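Local coordinates for putative endonuclease/exonuclease/phosphatase family protein (Bacteroides vulgatus ATCC 8482, PDB 3G6S) that probably hydrolyses phosphodiester bonds as a nuclease of the DNase I-like endonuclease/exonuclease/phosphatase family, at residues 12-17 with 21-26; 208-213 with 240-245; 8-13 with 170-175; 50-55 with 80-85; 95-98 with 104-107. All coordinates share one frame; numbering follows the deposited sequence.

Interaction 1 (12-17 with 21-26); sequences RYDNPQ and NNWQYR
The chain doubles back between strand 2-10 and helix 27-36, which brings Asp14 CA to 5.1 Å from Trp23 CA. Arg26 spans the bend: its NH2 donates to Arg12 O at 3.2 Å (N-H...O 148°), with the oxygen close to the guanidinium plane, and also to water 1 at 2.9 Å. That water in turn donates to Tyr13 O at 2.7 Å. With the chain bent at chi3 (-77°), NH1 is bonded to Ile11 O and Leu248 O. A leucine in place of Arg26 would probably leave the carbonyls of Ile11, Arg12 and Leu248 without these donors and the loop less firmly closed. In Asp14, CG anti to the backbone N (chi1 -178°) carries the carboxylate over to Trp23 CB and to Gln24, whose NE2 gives OD2 a weak bond at 3.4 Å. Trp23 NE1 is bound by Asp54 of helix 49-58. At the far end Asn15 OD1 accepts from Gln17 N at 2.9 Å, an Asx turn within the loop that links strand 2-10 to helix 27-36.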
# COMPACT_ATOMS: atom_id res chain seq x y z
N ARG A 12 -0.18 -9.63 6.16
CA ARG A 12 -0.62 -11.03 6.21
C ARG A 12 -1.85 -11.15 7.12
O ARG A 12 -1.74 -11.02 8.34
CB ARG A 12 0.50 -11.92 6.77
CG ARG A 12 0.06 -13.34 7.06
CD ARG A 12 -0.30 -14.09 5.80
NE ARG A 12 -0.91 -15.37 6.14
CZ ARG A 12 -1.32 -16.28 5.25
NH1 ARG A 12 -1.18 -16.06 3.95
NH2 ARG A 12 -1.88 -17.41 5.67
N TYR A 13 -3.01 -11.40 6.53
CA TYR A 13 -4.23 -11.50 7.31
C TYR A 13 -4.12 -12.49 8.46
O TYR A 13 -3.34 -13.45 8.41
CB TYR A 13 -5.42 -11.86 6.41
CG TYR A 13 -5.44 -13.30 5.96
CD1 TYR A 13 -6.08 -14.27 6.73
CD2 TYR A 13 -4.83 -13.69 4.77
CE1 TYR A 13 -6.10 -15.60 6.32
CE2 TYR A 13 -4.84 -15.01 4.36
CZ TYR A 13 -5.48 -15.96 5.13
OH TYR A 13 -5.51 -17.28 4.71
N ASP A 14 -4.90 -12.23 9.51
CA ASP A 14 -4.95 -13.06 10.71
C ASP A 14 -5.44 -14.47 10.40
O ASP A 14 -6.61 -14.67 10.05
CB ASP A 14 -5.88 -12.42 11.75
CG ASP A 14 -5.94 -13.21 13.06
OD1 ASP A 14 -5.89 -14.45 13.02
OD2 ASP A 14 -6.05 -12.57 14.13
N ASN A 15 -4.56 -15.45 10.56
CA ASN A 15 -4.91 -16.85 10.30
C ASN A 15 -4.33 -17.75 11.40
O ASN A 15 -3.11 -17.95 11.46
CB ASN A 15 -4.37 -17.28 8.94
CG ASN A 15 -4.69 -18.73 8.64
OD1 ASN A 15 -5.35 -19.40 9.42
ND2 ASN A 15 -4.22 -19.21 7.49
N PRO A 16 -5.20 -18.32 12.25
CA PRO A 16 -4.78 -19.20 13.35
C PRO A 16 -3.88 -20.36 12.92
O PRO A 16 -3.11 -20.89 13.72
CB PRO A 16 -6.10 -19.67 13.95
CG PRO A 16 -7.04 -19.64 12.78
CD PRO A 16 -6.67 -18.34 12.10
N GLN A 17 -3.99 -20.74 11.66
CA GLN A 17 -3.19 -21.83 11.10
C GLN A 17 -1.71 -21.45 10.97
O GLN A 17 -0.85 -22.31 10.84
CB GLN A 17 -3.77 -22.21 9.74
CG GLN A 17 -3.15 -23.42 9.07
CD GLN A 17 -3.90 -23.78 7.79
OE1 GLN A 17 -3.96 -22.98 6.85
NE2 GLN A 17 -4.49 -24.99 7.76
N ASN A 21 3.41 -17.84 13.59
CA ASN A 21 3.52 -16.67 12.73
C ASN A 21 2.19 -15.93 12.72
O ASN A 21 2.02 -14.95 11.99
CB ASN A 21 3.88 -17.06 11.30
CG ASN A 21 5.34 -17.41 11.15
OD1 ASN A 21 6.21 -16.78 11.75
ND2 ASN A 21 5.63 -18.41 10.32
N ASN A 22 1.24 -16.40 13.54
CA ASN A 22 -0.07 -15.77 13.62
C ASN A 22 0.02 -14.30 13.99
O ASN A 22 0.96 -13.87 14.66
CB ASN A 22 -0.95 -16.48 14.65
CG ASN A 22 -2.33 -15.85 14.77
OD1 ASN A 22 -3.11 -15.84 13.81
ND2 ASN A 22 -2.64 -15.31 15.94
N TRP A 23 -0.97 -13.54 13.54
CA TRP A 23 -1.04 -12.11 13.79
C TRP A 23 -0.87 -11.73 15.26
O TRP A 23 -0.34 -10.66 15.58
CB TRP A 23 -2.37 -11.56 13.27
CG TRP A 23 -2.64 -10.17 13.70
CD1 TRP A 23 -3.54 -9.77 14.64
CD2 TRP A 23 -1.99 -8.99 13.23
NE1 TRP A 23 -3.49 -8.41 14.79
CE2 TRP A 23 -2.55 -7.90 13.93
CE3 TRP A 23 -1.00 -8.74 12.28
CZ2 TRP A 23 -2.14 -6.58 13.71
CZ3 TRP A 23 -0.59 -7.42 12.06
CH2 TRP A 23 -1.16 -6.36 12.78
N GLN A 24 -1.32 -12.60 16.16
CA GLN A 24 -1.21 -12.32 17.58
C GLN A 24 0.25 -12.16 18.03
O GLN A 24 0.53 -11.38 18.94
CB GLN A 24 -1.89 -13.41 18.41
CG GLN A 24 -3.41 -13.53 18.16
CD GLN A 24 -4.14 -12.20 18.30
OE1 GLN A 24 -3.97 -11.48 19.28
NE2 GLN A 24 -4.99 -11.88 17.31
N TYR A 25 1.17 -12.87 17.38
CA TYR A 25 2.58 -12.79 17.74
C TYR A 25 3.35 -11.73 16.96
O TYR A 25 4.55 -11.55 17.16
CB TYR A 25 3.26 -14.16 17.53
CG TYR A 25 2.53 -15.32 18.17
CD1 TYR A 25 2.31 -15.35 19.55
CD2 TYR A 25 2.02 -16.36 17.40
CE1 TYR A 25 1.59 -16.40 20.14
CE2 TYR A 25 1.30 -17.40 17.98
CZ TYR A 25 1.09 -17.42 19.35
OH TYR A 25 0.34 -18.43 19.92
N ARG A 26 2.66 -11.02 16.08
CA ARG A 26 3.30 -10.00 15.26
C ARG A 26 2.75 -8.61 15.51
O ARG A 26 3.40 -7.61 15.19
CB ARG A 26 3.16 -10.38 13.79
CG ARG A 26 3.70 -11.78 13.52
CD ARG A 26 3.71 -12.15 12.05
NE ARG A 26 2.39 -12.51 11.52
CZ ARG A 26 1.54 -11.66 10.95
NH1 ARG A 26 1.87 -10.37 10.83
NH2 ARG A 26 0.39 -12.09 10.46
O HOH W 1 -1.47 -14.26 10.23

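Interaction 2 (208-213 with 240-245); sequences TFHDFA and PAEVPE
Glu242 lays its aliphatic stem over one face of the His210 imidazole. Its CG stands 3.4 Å from the ring centroid and 13° off the ring normal, a CH-pi contact, while CB sits nearer the NE2 corner. The stem reaches the face because CG is tucked between the backbone N and carbonyl carbon (chi1 64°) and the chain then folds at chi2. The carboxylate continues past the ring, OE1 passing 3.4 Å from His210 CD2, and finds its polar partners beyond: Asn252 ND2 holds OE1 and Tyr207 OH binds OE2. Both loops leave the same end of the seven-stranded sheet, since strands 201-204 and 233-239 run parallel, and the loop carrying Asp250, His251 and Asn252 lies against them; the Ser-Asp-His sequence there is a hallmark of the DNase I-like family. The ring itself is fixed at both nitrogens: Ala213 N donates to ND1 at 2.9 Å, from somewhat outside the ring plane, across a turn in which Asp211, Phe212 and Ala213 all have left-handed backbone angles, and NE2 makes a weak hydrogen bond to Asn252 OD1. An alanine at His210 is likely to uncover the Glu242 stem and deprive Ala213 N and Asn252 OD1 of their partner, leaving the turn less well fixed. Beside the ring, Ala213 CB touches Pro244 CG at 4.2 Å and Glu242 CG at 4.3 Å.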
# COMPACT_ATOMS: atom_id res chain seq x y z
N THR A 208 10.46 -8.36 -1.69
CA THR A 208 9.43 -8.02 -0.72
C THR A 208 8.58 -9.20 -0.23
O THR A 208 7.71 -9.05 0.63
CB THR A 208 8.50 -6.91 -1.32
OG1 THR A 208 7.50 -6.53 -0.37
CG2 THR A 208 7.80 -7.43 -2.56
N PHE A 209 8.83 -10.39 -0.77
CA PHE A 209 8.10 -11.57 -0.33
C PHE A 209 9.06 -12.72 -0.06
O PHE A 209 9.88 -13.05 -0.90
CB PHE A 209 7.08 -11.99 -1.38
CG PHE A 209 6.19 -13.10 -0.93
CD1 PHE A 209 5.29 -12.90 0.12
CD2 PHE A 209 6.27 -14.36 -1.53
CE1 PHE A 209 4.48 -13.95 0.57
CE2 PHE A 209 5.47 -15.41 -1.09
CZ PHE A 209 4.56 -15.21 -0.04
N HIS A 210 8.96 -13.32 1.12
CA HIS A 210 9.85 -14.41 1.50
C HIS A 210 9.08 -15.56 2.15
O HIS A 210 9.67 -16.57 2.53
CB HIS A 210 10.91 -13.88 2.46
CG HIS A 210 10.35 -13.01 3.55
ND1 HIS A 210 9.57 -13.51 4.57
CD2 HIS A 210 10.42 -11.68 3.74
CE1 HIS A 210 9.18 -12.52 5.35
NE2 HIS A 210 9.68 -11.39 4.87
N ASP A 211 7.76 -15.40 2.26
CA ASP A 211 6.88 -16.41 2.85
C ASP A 211 7.35 -16.82 4.25
O ASP A 211 7.48 -18.01 4.55
CB ASP A 211 6.80 -17.64 1.92
CG ASP A 211 5.82 -18.69 2.43
OD1 ASP A 211 4.74 -18.32 2.94
OD2 ASP A 211 6.12 -19.90 2.29
N PHE A 212 7.59 -15.83 5.11
CA PHE A 212 8.04 -16.09 6.47
C PHE A 212 9.43 -16.70 6.49
O PHE A 212 9.69 -17.68 7.20
CB PHE A 212 7.06 -17.00 7.21
CG PHE A 212 5.76 -16.34 7.57
CD1 PHE A 212 5.74 -15.23 8.40
CD2 PHE A 212 4.55 -16.82 7.07
CE1 PHE A 212 4.54 -14.60 8.74
CE2 PHE A 212 3.35 -16.20 7.40
CZ PHE A 212 3.34 -15.09 8.24
N ALA A 213 10.33 -16.12 5.70
CA ALA A 213 11.72 -16.56 5.59
C ALA A 213 11.88 -18.02 5.17
O ALA A 213 12.87 -18.66 5.51
CB ALA A 213 12.45 -16.31 6.90
N PRO A 240 13.75 -3.20 4.55
CA PRO A 240 14.44 -3.92 5.62
C PRO A 240 14.33 -5.43 5.48
O PRO A 240 13.26 -5.97 5.19
CB PRO A 240 13.76 -3.40 6.88
CG PRO A 240 12.36 -3.12 6.42
CD PRO A 240 12.61 -2.43 5.09
N ALA A 241 15.45 -6.12 5.69
CA ALA A 241 15.45 -7.58 5.59
C ALA A 241 14.60 -8.15 6.72
O ALA A 241 14.56 -7.61 7.83
CB ALA A 241 16.87 -8.12 5.68
N GLU A 242 13.91 -9.24 6.43
CA GLU A 242 13.07 -9.87 7.41
C GLU A 242 13.97 -10.52 8.46
O GLU A 242 15.14 -10.80 8.18
CB GLU A 242 12.15 -10.91 6.74
CG GLU A 242 12.83 -12.12 6.05
CD GLU A 242 13.83 -11.77 4.95
OE1 GLU A 242 13.68 -10.73 4.26
OE2 GLU A 242 14.78 -12.56 4.76
N VAL A 243 13.46 -10.71 9.67
CA VAL A 243 14.25 -11.32 10.73
C VAL A 243 13.57 -12.62 11.14
O VAL A 243 12.46 -12.60 11.68
CB VAL A 243 14.35 -10.39 11.96
CG1 VAL A 243 15.34 -10.96 12.95
CG2 VAL A 243 14.78 -9.00 11.52
N PRO A 244 14.21 -13.77 10.87
CA PRO A 244 13.67 -15.09 11.19
C PRO A 244 13.12 -15.27 12.61
O PRO A 244 12.18 -16.04 12.82
CB PRO A 244 14.85 -16.02 10.90
CG PRO A 244 15.47 -15.35 9.71
CD PRO A 244 15.49 -13.89 10.15
N GLU A 245 13.71 -14.57 13.57
CA GLU A 245 13.25 -14.65 14.96
C GLU A 245 12.04 -13.73 15.16
O GLU A 245 10.94 -14.19 15.47
CB GLU A 245 14.38 -14.25 15.92
CG GLU A 245 15.66 -15.08 15.82
CD GLU A 245 16.64 -14.57 14.76
OE1 GLU A 245 16.31 -14.64 13.55
OE2 GLU A 245 17.73 -14.08 15.14

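Interaction 3 (8-13 with 170-175); sequences TFNIRY and TGDFNV
Asn10 and Asp172 join the ends of two central strands, one from each sheet of the DNase I-like sandwich, where relatives in the family have their active-site floor. Strands 8-10 and 170-172 run nearly parallel, 24° apart, with axes 6.2 Å from each other at closest approach. Asn10 ND2 donates to Asp172 OD2 at 3.0 Å (N-H...O 159°); the donor comes from the anti side of the oxygen, tilted out of the carboxylate plane, while the bond stays close to the Asn10 amide plane. The two planes stand 74° apart. Each group is also pinned by an Asx turn: Arg12 N binds Asn10 OD1 at 2.9 Å, and Asn174 N binds Asp172 OD1 at 2.9 Å. Asn10 ND2 has a second acceptor in Glu46 OE1. Deeper between the sheets, Thr8 CB rests on Thr170 CB at 3.5 Å, while their hydroxyls pair with Gln45 and Asn136 respectively. In its sheet strand 2-10 is flanked by strands 41-45 and 254-260; strand 167-172 lies in the other, between 131-138 and 224-228.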
# COMPACT_ATOMS: atom_id res chain seq x y z
N THR A 8 4.45 1.12 2.14
CA THR A 8 3.44 0.16 1.73
C THR A 8 3.81 -1.14 2.43
O THR A 8 4.98 -1.54 2.42
CB THR A 8 3.43 -0.06 0.19
OG1 THR A 8 2.43 -1.04 -0.14
CG2 THR A 8 4.79 -0.55 -0.31
N PHE A 9 2.83 -1.81 3.02
CA PHE A 9 3.12 -3.04 3.75
C PHE A 9 1.96 -4.02 3.86
O PHE A 9 0.87 -3.68 4.32
CB PHE A 9 3.62 -2.65 5.14
CG PHE A 9 4.03 -3.81 5.98
CD1 PHE A 9 4.76 -4.86 5.43
CD2 PHE A 9 3.72 -3.84 7.34
CE1 PHE A 9 5.18 -5.93 6.22
CE2 PHE A 9 4.13 -4.91 8.14
CZ PHE A 9 4.86 -5.95 7.59
N ASN A 10 2.20 -5.25 3.41
CA ASN A 10 1.21 -6.33 3.48
C ASN A 10 1.48 -6.99 4.84
O ASN A 10 2.58 -7.51 5.06
CB ASN A 10 1.44 -7.34 2.35
CG ASN A 10 0.35 -8.42 2.29
OD1 ASN A 10 -0.16 -8.88 3.31
ND2 ASN A 10 0.01 -8.84 1.08
N ILE A 11 0.51 -6.97 5.73
CA ILE A 11 0.72 -7.54 7.05
C ILE A 11 0.33 -9.01 7.21
O ILE A 11 0.51 -9.57 8.29
CB ILE A 11 -0.01 -6.72 8.11
CG1 ILE A 11 -1.51 -6.78 7.89
CG2 ILE A 11 0.44 -5.27 8.04
CD1 ILE A 11 -2.29 -6.13 8.98
N ARG A 12 -0.18 -9.63 6.16
CA ARG A 12 -0.62 -11.03 6.21
C ARG A 12 -1.85 -11.15 7.12
O ARG A 12 -1.74 -11.02 8.34
CB ARG A 12 0.50 -11.92 6.77
CG ARG A 12 0.06 -13.34 7.06
CD ARG A 12 -0.30 -14.09 5.80
NE ARG A 12 -0.91 -15.37 6.14
CZ ARG A 12 -1.32 -16.28 5.25
NH1 ARG A 12 -1.18 -16.06 3.95
NH2 ARG A 12 -1.88 -17.41 5.67
N TYR A 13 -3.01 -11.40 6.53
CA TYR A 13 -4.23 -11.50 7.31
C TYR A 13 -4.12 -12.49 8.46
O TYR A 13 -3.34 -13.45 8.41
CB TYR A 13 -5.42 -11.86 6.41
CG TYR A 13 -5.44 -13.30 5.96
CD1 TYR A 13 -6.08 -14.27 6.73
CD2 TYR A 13 -4.83 -13.69 4.77
CE1 TYR A 13 -6.10 -15.60 6.32
CE2 TYR A 13 -4.84 -15.01 4.36
CZ TYR A 13 -5.48 -15.96 5.13
OH TYR A 13 -5.51 -17.28 4.71
N THR A 170 0.37 3.01 -3.52
CA THR A 170 1.07 1.93 -2.87
C THR A 170 0.20 0.69 -2.91
O THR A 170 -1.01 0.77 -3.16
CB THR A 170 1.37 2.24 -1.38
OG1 THR A 170 0.15 2.52 -0.68
CG2 THR A 170 2.31 3.41 -1.26
N GLY A 171 0.82 -0.45 -2.65
CA GLY A 171 0.06 -1.69 -2.62
C GLY A 171 0.82 -2.92 -3.04
O GLY A 171 2.00 -2.87 -3.39
N ASP A 172 0.11 -4.04 -2.97
CA ASP A 172 0.65 -5.32 -3.36
C ASP A 172 0.05 -5.59 -4.72
O ASP A 172 -1.17 -5.67 -4.87
CB ASP A 172 0.21 -6.41 -2.39
CG ASP A 172 0.92 -7.72 -2.63
OD1 ASP A 172 1.08 -8.11 -3.81
OD2 ASP A 172 1.31 -8.36 -1.62
N PHE A 173 0.89 -5.74 -5.72
CA PHE A 173 0.40 -5.98 -7.06
C PHE A 173 0.48 -7.44 -7.51
O PHE A 173 0.01 -7.77 -8.60
CB PHE A 173 1.13 -5.07 -8.03
CG PHE A 173 0.98 -3.61 -7.70
CD1 PHE A 173 1.68 -3.06 -6.62
CD2 PHE A 173 0.09 -2.81 -8.42
CE1 PHE A 173 1.49 -1.72 -6.27
CE2 PHE A 173 -0.10 -1.47 -8.08
CZ PHE A 173 0.60 -0.92 -6.99
N ASN A 174 1.07 -8.29 -6.69
CA ASN A 174 1.21 -9.70 -7.02
C ASN A 174 1.91 -9.97 -8.33
O ASN A 174 1.60 -10.93 -9.03
CB ASN A 174 -0.16 -10.38 -7.06
CG ASN A 174 -0.69 -10.69 -5.69
OD1 ASN A 174 0.00 -11.28 -4.85
ND2 ASN A 174 -1.94 -10.32 -5.45
N VAL A 175 2.84 -9.10 -8.70
CA VAL A 175 3.61 -9.29 -9.93
C VAL A 175 4.93 -8.57 -9.80
O VAL A 175 5.13 -7.77 -8.88
CB VAL A 175 2.85 -8.75 -11.18
CG1 VAL A 175 1.71 -9.69 -11.55
CG2 VAL A 175 2.32 -7.35 -10.92

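Interaction 4 (50-55 with 80-85); sequences NQFQDL and PLFYRK
Phe52 and Leu55 pack on Pro80 and Phe82 in an apolar helix-on-sheet contact of the DNase I-like alpha/beta sandwich. Helix 49-58 covers the outer face of the seven-stranded sheet at strand 81-84, which runs between strands 62-65 and 41-45. The strand divides its residues between the two faces: Phe82 points to the helix, whereas Leu81 turns inward onto Ala134 and Asn136 of the other sheet. Phe52 and Leu55, three residues apart in the helix, form the two sides of a notch that receives the end of the Phe82 ring. Phe82, its CG anti to the carbonyl carbon (chi1 -78°), directs the ring so that CZ enters this notch. The Phe52 and Phe82 rings meet obliquely, centroids 5.4 Å apart and planes at 55°, so neither a stack nor a T-shaped pair results. Phe52, its CG anti to the backbone N (chi1 -178°), projects from the helix so that its ring edge comes up to Pro80 at the start of the strand. There Pro80 CB lies 3.6 Å from Phe52 CE1, and Tyr78 stacks on the same phenyl group. Leu55 also leans on Met44 of strand 41-45, carrying the helix contact to the next strand. Within the notch Phe82 CZ lies 3.5 Å from Phe52 CE1 and 3.6 Å from Leu55 CB.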
# COMPACT_ATOMS: atom_id res chain seq x y z
N ASN A 50 -10.38 -7.27 12.81
CA ASN A 50 -9.79 -7.34 14.13
C ASN A 50 -8.37 -6.78 14.07
O ASN A 50 -7.92 -6.13 15.01
CB ASN A 50 -9.78 -8.77 14.63
CG ASN A 50 -8.98 -9.68 13.74
OD1 ASN A 50 -7.76 -9.78 13.88
ND2 ASN A 50 -9.66 -10.34 12.80
N GLN A 51 -7.68 -7.01 12.95
CA GLN A 51 -6.32 -6.51 12.78
C GLN A 51 -6.35 -4.98 12.60
O GLN A 51 -5.47 -4.27 13.07
CB GLN A 51 -5.63 -7.13 11.57
CG GLN A 51 -5.58 -8.64 11.58
CD GLN A 51 -4.90 -9.20 10.36
OE1 GLN A 51 -3.68 -9.37 10.34
NE2 GLN A 51 -5.67 -9.48 9.32
N PHE A 52 -7.37 -4.49 11.90
CA PHE A 52 -7.49 -3.07 11.71
C PHE A 52 -7.63 -2.43 13.08
O PHE A 52 -6.98 -1.43 13.38
CB PHE A 52 -8.73 -2.77 10.87
CG PHE A 52 -8.90 -1.32 10.57
CD1 PHE A 52 -8.11 -0.69 9.62
CD2 PHE A 52 -9.86 -0.57 11.24
CE1 PHE A 52 -8.28 0.66 9.32
CE2 PHE A 52 -10.04 0.78 10.95
CZ PHE A 52 -9.25 1.40 9.99
N GLN A 53 -8.48 -3.02 13.93
CA GLN A 53 -8.69 -2.50 15.28
C GLN A 53 -7.42 -2.53 16.14
O GLN A 53 -7.19 -1.64 16.94
CB GLN A 53 -9.80 -3.27 16.00
CG GLN A 53 -11.21 -2.93 15.53
CD GLN A 53 -11.53 -1.43 15.67
OE1 GLN A 53 -11.05 -0.60 14.88
NE2 GLN A 53 -12.34 -1.08 16.66
N ASP A 54 -6.60 -3.57 15.97
CA ASP A 54 -5.37 -3.66 16.74
C ASP A 54 -4.43 -2.54 16.33
O ASP A 54 -3.73 -1.97 17.17
CB ASP A 54 -4.67 -5.00 16.54
CG ASP A 54 -5.47 -6.16 17.08
OD1 ASP A 54 -6.24 -5.96 18.05
OD2 ASP A 54 -5.31 -7.28 16.54
N LEU A 55 -4.39 -2.24 15.03
CA LEU A 55 -3.52 -1.18 14.55
C LEU A 55 -3.91 0.15 15.18
O LEU A 55 -3.05 0.89 15.67
CB LEU A 55 -3.58 -1.05 13.02
CG LEU A 55 -2.63 -1.87 12.13
CD1 LEU A 55 -1.32 -2.16 12.86
CD2 LEU A 55 -3.30 -3.16 11.73
N PRO A 80 -6.37 -0.42 4.01
CA PRO A 80 -6.33 0.87 4.70
C PRO A 80 -5.09 1.73 4.59
O PRO A 80 -4.01 1.27 4.21
CB PRO A 80 -6.61 0.47 6.14
CG PRO A 80 -5.77 -0.78 6.27
CD PRO A 80 -5.98 -1.51 4.94
N LEU A 81 -5.28 2.99 4.95
CA LEU A 81 -4.23 4.00 4.97
C LEU A 81 -4.16 4.57 6.38
O LEU A 81 -5.16 5.04 6.92
CB LEU A 81 -4.57 5.13 3.98
CG LEU A 81 -4.20 4.88 2.52
CD1 LEU A 81 -4.91 5.88 1.64
CD2 LEU A 81 -2.68 4.96 2.35
N PHE A 82 -2.99 4.51 6.99
CA PHE A 82 -2.81 5.07 8.32
C PHE A 82 -1.92 6.30 8.21
O PHE A 82 -0.94 6.30 7.47
CB PHE A 82 -2.19 4.05 9.28
CG PHE A 82 -3.17 3.03 9.78
CD1 PHE A 82 -3.62 2.02 8.94
CD2 PHE A 82 -3.67 3.10 11.07
CE1 PHE A 82 -4.57 1.09 9.38
CE2 PHE A 82 -4.63 2.18 11.53
CZ PHE A 82 -5.08 1.17 10.68
N TYR A 83 -2.29 7.36 8.92
CA TYR A 83 -1.53 8.60 8.87
C TYR A 83 -1.46 9.28 10.23
O TYR A 83 -2.26 9.00 11.13
CB TYR A 83 -2.19 9.54 7.87
CG TYR A 83 -3.61 9.89 8.23
CD1 TYR A 83 -4.67 9.02 7.92
CD2 TYR A 83 -3.90 11.08 8.90
CE1 TYR A 83 -5.98 9.35 8.28
CE2 TYR A 83 -5.21 11.41 9.26
CZ TYR A 83 -6.24 10.54 8.94
OH TYR A 83 -7.54 10.89 9.28
N ARG A 84 -0.50 10.20 10.37
CA ARG A 84 -0.32 10.96 11.60
C ARG A 84 -1.47 11.97 11.75
O ARG A 84 -1.59 12.90 10.95
CB ARG A 84 1.01 11.72 11.55
CG ARG A 84 2.22 10.82 11.58
CD ARG A 84 2.36 10.16 12.93
NE ARG A 84 2.51 11.14 13.99
CZ ARG A 84 3.54 11.97 14.09
NH1 ARG A 84 4.51 11.93 13.20
NH2 ARG A 84 3.58 12.86 15.08
N LYS A 85 -2.31 11.78 12.77
CA LYS A 85 -3.46 12.66 13.02
C LYS A 85 -3.06 14.14 13.09
O LYS A 85 -3.75 15.00 12.53
CB LYS A 85 -4.13 12.29 14.34
CG LYS A 85 -4.32 10.80 14.54
CD LYS A 85 -4.77 10.46 15.96
CE LYS A 85 -6.25 10.74 16.17
NZ LYS A 85 -6.74 10.17 17.46

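Interaction 5 (95-98 with 104-107); sequences TFWL and SVGM
The Trp97 indole and Val105 make the apolar part of this contact. Val105 CA sits 3.6 Å from the centroid of the six-membered ring and 6° off its normal, a CH-pi contact squarely over the face. The valine side chain lies alongside the indole and points the same way; with CG2 anti to the backbone N, that methyl touches Trp97 CZ2 at 3.5 Å. Polar backbone atoms follow: over the same face Gly106 N lies 3.0 Å from Trp97 NE1, but both are donors and do not bond to each other, while Ser104 O lies nearer the rim, 3.8 Å from Trp97 CG. The indole N-H is instead taken by Arg69 O. Within the turn, Met107 N donates to Ser104 O at 3.0 Å; Met107 is modelled as selenomethionine. The flat side of Trp97, at the end of outermost strand 88-97, thus forms a platform for a type II beta turn, with Gly106 at the third position in the positive-phi conformation (75°) that this turn requires.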
# COMPACT_ATOMS: atom_id res chain seq x y z
N THR A 95 -13.34 4.42 -1.00
CA THR A 95 -12.81 3.17 -1.50
C THR A 95 -13.72 2.65 -2.61
O THR A 95 -14.94 2.69 -2.48
CB THR A 95 -12.66 2.13 -0.34
OG1 THR A 95 -12.37 0.83 -0.88
CG2 THR A 95 -13.91 2.06 0.49
N PHE A 96 -13.14 2.22 -3.73
CA PHE A 96 -13.91 1.71 -4.85
C PHE A 96 -13.45 0.30 -5.21
O PHE A 96 -12.36 -0.12 -4.83
CB PHE A 96 -13.78 2.63 -6.07
CG PHE A 96 -12.37 2.85 -6.53
CD1 PHE A 96 -11.76 1.97 -7.42
CD2 PHE A 96 -11.65 3.94 -6.05
CE1 PHE A 96 -10.44 2.16 -7.82
CE2 PHE A 96 -10.33 4.14 -6.44
CZ PHE A 96 -9.72 3.24 -7.33
N TRP A 97 -14.29 -0.42 -5.94
CA TRP A 97 -13.98 -1.80 -6.33
C TRP A 97 -13.31 -1.92 -7.69
O TRP A 97 -13.78 -1.36 -8.68
CB TRP A 97 -15.26 -2.65 -6.27
CG TRP A 97 -15.55 -3.08 -4.89
CD1 TRP A 97 -15.30 -4.32 -4.34
CD2 TRP A 97 -16.01 -2.26 -3.81
NE1 TRP A 97 -15.56 -4.30 -2.99
CE2 TRP A 97 -16.00 -3.05 -2.64
CE3 TRP A 97 -16.41 -0.92 -3.72
CZ2 TRP A 97 -16.38 -2.55 -1.39
CZ3 TRP A 97 -16.79 -0.41 -2.48
CH2 TRP A 97 -16.77 -1.23 -1.33
N LEU A 98 -12.20 -2.65 -7.72
CA LEU A 98 -11.46 -2.86 -8.96
C LEU A 98 -12.27 -3.80 -9.85
O LEU A 98 -12.06 -5.02 -9.84
CB LEU A 98 -10.06 -3.44 -8.67
CG LEU A 98 -9.15 -2.63 -7.72
CD1 LEU A 98 -7.75 -3.25 -7.68
CD2 LEU A 98 -9.06 -1.18 -8.21
N SER A 104 -19.98 -0.65 -7.38
CA SER A 104 -20.73 -1.83 -6.97
C SER A 104 -19.99 -2.58 -5.88
O SER A 104 -19.13 -3.43 -6.15
CB SER A 104 -20.94 -2.77 -8.16
OG SER A 104 -21.53 -3.99 -7.74
N VAL A 105 -20.33 -2.28 -4.63
CA VAL A 105 -19.70 -2.92 -3.49
C VAL A 105 -19.67 -4.45 -3.58
O VAL A 105 -20.68 -5.09 -3.90
CB VAL A 105 -20.39 -2.48 -2.18
CG1 VAL A 105 -21.88 -2.78 -2.27
CG2 VAL A 105 -19.77 -3.20 -0.99
N GLY A 106 -18.50 -5.03 -3.31
CA GLY A 106 -18.32 -6.47 -3.33
C GLY A 106 -18.25 -7.11 -4.70
O GLY A 106 -18.17 -8.33 -4.83
N MSE A 107 -18.26 -6.28 -5.74
CA MSE A 107 -18.22 -6.77 -7.11
C MSE A 107 -16.84 -7.15 -7.60
O MSE A 107 -15.88 -6.39 -7.44
CB MSE A 107 -18.80 -5.72 -8.06
CG MSE A 107 -18.94 -6.23 -9.48
SE MSE A 107 -19.37 -4.89 -10.82
CE MSE A 107 -18.91 -5.90 -12.40

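Interactions 1 and 3 share Arg12 and Tyr13, since the loop of interaction 1 continues from the end of strand 2-10; Trp23 CZ3 packs 3.7 Å from Ile11 CD1. Interaction 2 joins this loop through Phe212, whose CG is 3.5 Å from Asn21 ND2 and whose CZ is 3.9 Å from Arg12 CG. Helix 49-58 of interaction 4 also touches this loop. The centres of interactions 1 and 2 lie about 16 and 14 Å from that of interaction 3, the probable active-site floor; their loops follow strands of one sheet and touch each other, consistent with the loops around the active-site end in relatives. Interaction 5 stands apart, its centre about 31 Å from that of interaction 2.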